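Local coordinates for beta-fructofuranosidase, insoluble isoenzyme CWINV1 (Arabidopsis thaliana, PDB 2OXB), which hydrolyses sucrose and 1-kestose, and less readily neokestose and levan, as a secreted cell-wall invertase of glycosyl hydrolase family 32, at residues M398-F409 with T423-K431. The protein carries 1 engineered substitution. Residues are numbered along the deposited sequence; the frame is centred on the assembly and turned at random.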
loop_
_atom_site.group_PDB
_atom_site.type_symbol
_atom_site.label_atom_id
_atom_site.label_comp_id
_atom_site.label_asym_id
_atom_site.label_seq_id
_atom_site.Cartn_x
_atom_site.Cartn_y
_atom_site.Cartn_z
ATOM N N MET A 398 -22.428 -11.096 -4.432
ATOM C CA MET A 398 -22.782 -12.119 -3.451
ATOM C C MET A 398 -22.356 -11.622 -2.077
ATOM O O MET A 398 -21.203 -11.779 -1.673
ATOM C CB MET A 398 -22.099 -13.454 -3.770
ATOM C CG MET A 398 -22.754 -14.214 -4.909
ATOM S SD MET A 398 -21.923 -15.750 -5.293
ATOM C CE MET A 398 -23.191 -16.946 -4.932
ATOM N N ASN A 399 -23.289 -10.987 -1.377
ATOM C CA ASN A 399 -22.990 -10.490 -0.052
ATOM C C ASN A 399 -22.676 -11.653 0.890
ATOM O O ASN A 399 -22.509 -12.800 0.454
ATOM C CB ASN A 399 -24.142 -9.623 0.502
ATOM C CG ASN A 399 -25.517 -10.213 0.248
ATOM O OD1 ASN A 399 -25.911 -10.452 -0.899
ATOM N ND2 ASN A 399 -26.266 -10.434 1.320
ATOM N N VAL A 400 -22.589 -11.341 2.178
ATOM C CA VAL A 400 -22.269 -12.302 3.232
ATOM C C VAL A 400 -23.322 -13.403 3.447
ATOM O O VAL A 400 -22.978 -14.582 3.553
ATOM C CB VAL A 400 -22.033 -11.527 4.551
ATOM C CG1 VAL A 400 -21.470 -12.446 5.632
ATOM C CG2 VAL A 400 -21.101 -10.346 4.280
ATOM N N SER A 401 -24.597 -13.012 3.496
ATOM C CA SER A 401 -25.702 -13.943 3.714
ATOM C C SER A 401 -26.028 -14.891 2.567
ATOM O O SER A 401 -27.001 -15.639 2.652
ATOM C CB SER A 401 -26.967 -13.177 4.096
ATOM O OG SER A 401 -26.892 -12.706 5.431
ATOM N N VAL A 402 -25.236 -14.855 1.498
ATOM C CA VAL A 402 -25.458 -15.753 0.370
ATOM C C VAL A 402 -24.521 -16.935 0.515
ATOM O O VAL A 402 -23.305 -16.787 0.394
ATOM C CB VAL A 402 -25.198 -15.067 -0.991
ATOM C CG1 VAL A 402 -25.381 -16.079 -2.122
ATOM C CG2 VAL A 402 -26.154 -13.893 -1.187
ATOM N N LYS A 403 -25.107 -18.103 0.774
ATOM C CA LYS A 403 -24.373 -19.356 0.980
ATOM C C LYS A 403 -23.620 -19.922 -0.223
ATOM O O LYS A 403 -23.936 -19.632 -1.372
ATOM C CB LYS A 403 -25.320 -20.450 1.497
ATOM C CG LYS A 403 -25.859 -20.257 2.915
ATOM C CD LYS A 403 -26.563 -21.522 3.422
ATOM C CE LYS A 403 -27.165 -21.319 4.810
ATOM N NZ LYS A 403 -27.891 -22.535 5.276
ATOM N N SER A 404 -22.621 -20.744 0.080
ATOM C CA SER A 404 -21.788 -21.420 -0.910
ATOM C C SER A 404 -21.394 -22.773 -0.315
ATOM O O SER A 404 -21.518 -22.994 0.895
ATOM C CB SER A 404 -20.505 -20.630 -1.204
ATOM O OG SER A 404 -20.780 -19.323 -1.659
ATOM N N GLY A 405 -20.923 -23.677 -1.169
ATOM C CA GLY A 405 -20.488 -24.973 -0.686
ATOM C C GLY A 405 -19.367 -24.724 0.307
ATOM O O GLY A 405 -19.476 -25.071 1.475
ATOM N N LEU A 406 -18.287 -24.110 -0.159
ATOM C CA LEU A 406 -17.168 -23.808 0.708
ATOM C C LEU A 406 -17.092 -22.291 0.874
ATOM O O LEU A 406 -16.333 -21.600 0.187
ATOM C CB LEU A 406 -15.856 -24.381 0.132
ATOM C CG LEU A 406 -15.728 -25.907 -0.053
ATOM C CD1 LEU A 406 -14.266 -26.299 -0.326
ATOM C CD2 LEU A 406 -16.230 -26.625 1.201
ATOM N N GLY A 407 -17.912 -21.772 1.778
ATOM C CA GLY A 407 -17.930 -20.345 2.019
ATOM C C GLY A 407 -19.357 -19.875 2.176
ATOM O O GLY A 407 -20.284 -20.596 1.811
ATOM N N PRO A 408 -19.558 -18.647 2.678
ATOM C CA PRO A 408 -18.487 -17.727 3.094
ATOM C C PRO A 408 -18.007 -17.907 4.547
ATOM O O PRO A 408 -18.817 -18.108 5.457
ATOM C CB PRO A 408 -19.122 -16.367 2.860
ATOM C CG PRO A 408 -20.547 -16.623 3.315
ATOM C CD PRO A 408 -20.876 -17.981 2.730
ATOM N N PHE A 409 -16.690 -17.824 4.754
ATOM C CA PHE A 409 -16.115 -17.989 6.084
ATOM C C PHE A 409 -14.813 -17.230 6.326
ATOM O O PHE A 409 -13.813 -17.451 5.651
ATOM C CB PHE A 409 -15.915 -19.482 6.397
ATOM C CG PHE A 409 -14.803 -20.161 5.610
ATOM C CD1 PHE A 409 -13.474 -20.066 6.012
ATOM C CD2 PHE A 409 -15.102 -20.973 4.514
ATOM C CE1 PHE A 409 -12.475 -20.775 5.340
ATOM C CE2 PHE A 409 -14.102 -21.681 3.846
ATOM C CZ PHE A 409 -12.787 -21.587 4.256
ATOM N N THR A 423 -17.983 -5.906 10.211
ATOM C CA THR A 423 -17.188 -5.979 8.994
ATOM C C THR A 423 -16.854 -7.441 8.816
ATOM O O THR A 423 -16.595 -8.136 9.787
ATOM C CB THR A 423 -15.934 -5.105 9.112
ATOM O OG1 THR A 423 -16.311 -3.731 8.924
ATOM C CG2 THR A 423 -14.901 -5.499 8.073
ATOM N N SER A 424 -16.876 -7.923 7.583
ATOM C CA SER A 424 -16.642 -9.338 7.377
ATOM C C SER A 424 -15.727 -9.751 6.247
ATOM O O SER A 424 -16.151 -9.870 5.102
ATOM C CB SER A 424 -17.994 -10.021 7.204
ATOM O OG SER A 424 -18.831 -9.222 6.374
ATOM N N VAL A 425 -14.463 -9.977 6.579
ATOM C CA VAL A 425 -13.499 -10.433 5.598
ATOM C C VAL A 425 -13.566 -11.956 5.680
ATOM O O VAL A 425 -13.537 -12.532 6.773
ATOM C CB VAL A 425 -12.094 -9.959 5.956
ATOM C CG1 VAL A 425 -11.080 -10.578 5.020
ATOM C CG2 VAL A 425 -12.042 -8.437 5.893
ATOM N N TYR A 426 -13.668 -12.614 4.534
ATOM C CA TYR A 426 -13.768 -14.057 4.542
ATOM C C TYR A 426 -13.280 -14.673 3.246
ATOM O O TYR A 426 -12.766 -13.979 2.369
ATOM C CB TYR A 426 -15.220 -14.442 4.794
ATOM C CG TYR A 426 -16.177 -13.822 3.808
ATOM C CD1 TYR A 426 -16.232 -14.268 2.493
ATOM C CD2 TYR A 426 -17.013 -12.776 4.182
ATOM C CE1 TYR A 426 -17.096 -13.696 1.571
ATOM C CE2 TYR A 426 -17.886 -12.185 3.265
ATOM C CZ TYR A 426 -17.920 -12.653 1.959
ATOM O OH TYR A 426 -18.774 -12.083 1.042
ATOM N N PHE A 427 -13.459 -15.986 3.150
ATOM C CA PHE A 427 -13.058 -16.781 1.994
ATOM C C PHE A 427 -14.235 -17.533 1.389
ATOM O O PHE A 427 -15.246 -17.763 2.056
ATOM C CB PHE A 427 -12.026 -17.828 2.398
ATOM C CG PHE A 427 -10.678 -17.266 2.712
ATOM C CD1 PHE A 427 -9.917 -16.667 1.710
ATOM C CD2 PHE A 427 -10.151 -17.359 3.999
ATOM C CE1 PHE A 427 -8.651 -16.170 1.980
ATOM C CE2 PHE A 427 -8.879 -16.863 4.283
ATOM C CZ PHE A 427 -8.129 -16.268 3.269
ATOM N N ARG A 428 -14.079 -17.914 0.119
ATOM C CA ARG A 428 -15.054 -18.701 -0.643
ATOM C C ARG A 428 -14.244 -19.546 -1.625
ATOM O O ARG A 428 -13.487 -19.009 -2.425
ATOM C CB ARG A 428 -15.990 -17.801 -1.423
ATOM C CG ARG A 428 -17.115 -17.216 -0.632
ATOM C CD ARG A 428 -17.517 -15.935 -1.302
ATOM N NE ARG A 428 -18.764 -15.395 -0.795
ATOM C CZ ARG A 428 -19.947 -15.699 -1.293
ATOM N NH1 ARG A 428 -20.036 -16.541 -2.309
ATOM N NH2 ARG A 428 -21.032 -15.145 -0.785
ATOM N N ILE A 429 -14.392 -20.866 -1.554
ATOM C CA ILE A 429 -13.649 -21.765 -2.439
ATOM C C ILE A 429 -14.540 -22.373 -3.521
ATOM O O ILE A 429 -15.624 -22.882 -3.251
ATOM C CB ILE A 429 -12.998 -22.961 -1.667
ATOM C CG1 ILE A 429 -12.119 -22.466 -0.513
ATOM C CG2 ILE A 429 -12.199 -23.827 -2.634
ATOM C CD1 ILE A 429 -10.943 -21.615 -0.920
ATOM N N PHE A 430 -14.053 -22.329 -4.749
ATOM C CA PHE A 430 -14.767 -22.897 -5.868
ATOM C C PHE A 430 -13.751 -23.649 -6.712
ATOM O O PHE A 430 -12.541 -23.539 -6.486
ATOM C CB PHE A 430 -15.428 -21.798 -6.695
ATOM C CG PHE A 430 -16.464 -21.018 -5.939
ATOM C CD1 PHE A 430 -17.579 -21.660 -5.405
ATOM C CD2 PHE A 430 -16.325 -19.646 -5.756
ATOM C CE1 PHE A 430 -18.538 -20.950 -4.699
ATOM C CE2 PHE A 430 -17.279 -18.926 -5.051
ATOM C CZ PHE A 430 -18.391 -19.578 -4.519
ATOM N N LYS A 431 -14.246 -24.414 -7.679
ATOM C CA LYS A 431 -13.384 -25.185 -8.569
ATOM C C LYS A 431 -13.161 -24.395 -9.850
ATOM O O LYS A 431 -14.108 -23.881 -10.434
ATOM C CB LYS A 431 -14.034 -26.536 -8.898
ATOM C CG LYS A 431 -14.547 -27.305 -7.676
ATOM C CD LYS A 431 -14.868 -28.765 -8.007
ATOM C CE LYS A 431 -15.367 -29.521 -6.782
ATOM N NZ LYS A 431 -15.605 -30.977 -7.043
#
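Tyr426 holds CG between its backbone N and carbonyl carbon (chi1 55°), which stands the ring up beside Pro408, whereas Arg428 keeps CG beside its N (chi1 -81°) and runs extended to NE, carrying the guanidinium against the loop 398-404. Pro408 CB lies over one face of the Tyr426 ring in a CH-pi contact, 3.8 Å from the ring centroid, and Val400 CG2 meets the ring edge at CE2. Tyr426 CE1 lies at the edge of the Arg428 guanidinium, in its plane. With an alanine for the tyrosine, Pro408 CB and Val400 CG2 would probably lose their common partner, and the guanidinium, without the ring beside its edge, is likely to turn more easily.

The loop, with a type I turn from Asn399 to Val402, offers Arg428 mainly backbone oxygens. NH2 makes a weak, bent hydrogen bond to Asn399 O (3.0 Å, 125° at the hydrogen) and lies equally near Val402 O, while Met398 SD comes close to NH1.

Past the loop, Phe409 and Phe427 form an antiparallel hydrogen-bonded pair: Phe409 N donates to Phe427 O at 3.1 Å, and Phe427 N to Phe409 O at 2.9 Å, the latter from above the carbonyl plane. Phe427 CB sits over one face of the Phe409 ring, toward its rim. Ile429 N donates to Leu406 O (2.7 Å), and Leu406 CB packs on Ile429 CB. Between these bonds Gly407, before the cis peptide to Pro408, has a positive phi at which a CB would be jammed against Leu406 O.

The contact belongs to the hairpin of strands 406-415 and 423-431 in the C-terminal beta-sandwich domain. Phe409 and Phe427 face Leu473 of strand 473-480 in the other sheet, while strands 510-515 and 439-446 flank the hairpin, bringing Phe514 and Cys444 against Tyr426.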